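Local coordinates for protein predicted sugar phosphatases of the HAD superfamily (Cytophaga hutchinsonii, PDB 2HX1) that probably acts as a magnesium-dependent phosphatase of the HAD superfamily, hydrolysing phosphate esters, possibly of sugars, at residues N107-L112 and I117-V122. Residues are numbered along the deposited sequence; the frame is centred on the assembly and turned at random. Where two conformers were deposited one is given.
Sequences NSANYL and IKMLPV
Met119, a selenomethionine, carries the whole contact from the strand side: its terminal methyl CE rests 3.7 Å from Ala109 CB and 3.9 Å from Leu112 CB, between two residues three apart in sequence. The chain reaches them folded rather than extended. A chi1 of -61° sets CG opposite the carbonyl carbon, and the bends at chi2 (-66°) and chi3 (-73°) turn the selenium and methyl toward Ala109 and Leu112. Leu112 lies obliquely against this hook, with CB 4.1 Å from Met119 SE and its branch CD1 4.0 Å from Met119 CE. The same methyl also comes within 3.7 Å of Ala109 O, a carbonyl that already accepts a hydrogen bond from Leu112 N (3.1 Å) within the segment. The tight part is thus one methyl against two small apolar patches; Ala109 offers only its CB here, and the CA atoms of Ala109 and Met119 are 7.0 Å apart. Around this point the contact thins quickly. Leu120 points away from the helix, Asn110 is exposed on the far side, and Tyr111 turns off to Lys88, with which it forms a cation-pi pair. Leu112 also packs on Ile91 of helix 83-94 and on Leu139, while Ala109 touches Tyr102 of strand 98-103. The two segments belong to the second and third elements of a beta-alpha-beta unit in which strand 117-121, the outermost within this chain of its five-stranded parallel sheet, pairs with strand 98-103. Between the two segments, cohesion rests on nondirectional apolar packing of the selenoether side chain of Met119, with no directional bond joining them.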
# COMPACT_ATOMS: atom_id res chain seq x y z
N ASN A 107 -33.58 -5.16 2.06
CA ASN A 107 -33.94 -4.05 2.92
C ASN A 107 -32.90 -2.90 2.85
O ASN A 107 -33.25 -1.73 2.83
CB ASN A 107 -34.14 -4.54 4.37
CG ASN A 107 -35.33 -5.52 4.52
OD1 ASN A 107 -36.19 -5.66 3.62
ND2 ASN A 107 -35.39 -6.19 5.68
N SER A 108 -31.61 -3.24 2.77
CA SER A 108 -30.57 -2.20 2.58
C SER A 108 -30.73 -1.46 1.26
O SER A 108 -30.42 -0.28 1.17
CB SER A 108 -29.15 -2.78 2.71
OG SER A 108 -28.76 -3.62 1.62
N ALA A 109 -31.25 -2.15 0.24
CA ALA A 109 -31.42 -1.58 -1.10
C ALA A 109 -32.68 -0.72 -1.27
O ALA A 109 -32.74 0.09 -2.18
CB ALA A 109 -31.45 -2.70 -2.10
N ASN A 110 -33.67 -0.91 -0.40
CA ASN A 110 -34.99 -0.26 -0.53
C ASN A 110 -34.97 1.27 -0.55
O ASN A 110 -35.63 1.93 -1.37
CB ASN A 110 -35.92 -0.75 0.60
CG ASN A 110 -36.64 -2.08 0.26
OD1 ASN A 110 -36.71 -2.50 -0.91
ND2 ASN A 110 -37.19 -2.72 1.30
N TYR A 111 -34.17 1.84 0.34
CA TYR A 111 -33.97 3.29 0.41
C TYR A 111 -33.50 3.90 -0.91
O TYR A 111 -33.77 5.08 -1.18
CB TYR A 111 -32.93 3.60 1.49
CG TYR A 111 -32.60 5.07 1.73
CD1 TYR A 111 -33.62 6.03 1.94
CD2 TYR A 111 -31.28 5.50 1.82
CE1 TYR A 111 -33.32 7.39 2.20
CE2 TYR A 111 -30.96 6.84 2.09
CZ TYR A 111 -31.97 7.79 2.27
OH TYR A 111 -31.63 9.10 2.53
N LEU A 112 -32.76 3.14 -1.72
CA LEU A 112 -32.19 3.72 -2.96
C LEU A 112 -33.12 3.56 -4.16
O LEU A 112 -32.89 4.18 -5.21
CB LEU A 112 -30.81 3.14 -3.25
CG LEU A 112 -29.68 3.48 -2.27
CD1 LEU A 112 -28.41 2.70 -2.66
CD2 LEU A 112 -29.39 4.96 -2.26
N ILE A 117 -34.64 3.66 -12.44
CA ILE A 117 -33.63 2.66 -12.13
C ILE A 117 -34.19 1.44 -11.41
O ILE A 117 -35.09 1.55 -10.59
CB ILE A 117 -32.50 3.26 -11.30
CG1 ILE A 117 -31.91 4.47 -12.03
CG2 ILE A 117 -31.44 2.19 -11.04
CD1 ILE A 117 -30.66 5.04 -11.40
N LYS A 118 -33.65 0.26 -11.75
CA LYS A 118 -33.98 -0.95 -11.03
C LYS A 118 -32.76 -1.34 -10.20
O LYS A 118 -31.63 -1.36 -10.70
CB LYS A 118 -34.39 -2.09 -11.98
CG LYS A 118 -34.07 -1.86 -13.44
N MSE A 119 -33.01 -1.60 -8.92
CA MSE A 119 -32.04 -2.17 -8.02
C MSE A 119 -32.07 -3.68 -8.22
O MSE A 119 -33.16 -4.27 -8.19
CB MSE A 119 -32.44 -1.91 -6.59
CG MSE A 119 -32.54 -0.45 -6.19
SE MSE A 119 -30.85 0.39 -6.23
CE MSE A 119 -30.01 -0.42 -4.58
N LEU A 120 -30.90 -4.30 -8.44
CA LEU A 120 -30.74 -5.78 -8.42
C LEU A 120 -29.46 -6.21 -7.68
O LEU A 120 -28.41 -5.56 -7.82
CB LEU A 120 -30.67 -6.35 -9.84
CG LEU A 120 -31.94 -6.46 -10.70
CD1 LEU A 120 -31.55 -6.74 -12.14
CD2 LEU A 120 -32.84 -7.57 -10.20
N PRO A 121 -29.53 -7.33 -6.96
CA PRO A 121 -28.31 -7.81 -6.33
C PRO A 121 -27.32 -8.25 -7.39
O PRO A 121 -27.74 -8.72 -8.47
CB PRO A 121 -28.79 -9.00 -5.52
CG PRO A 121 -29.99 -9.48 -6.23
CD PRO A 121 -30.66 -8.23 -6.73
N VAL A 122 -26.03 -8.14 -7.10
CA VAL A 122 -25.00 -8.66 -8.02
C VAL A 122 -25.31 -10.10 -8.47
O VAL A 122 -25.07 -10.45 -9.62
CB VAL A 122 -23.56 -8.54 -7.44
CG1 VAL A 122 -22.57 -9.37 -8.26
CG2 VAL A 122 -23.11 -7.06 -7.42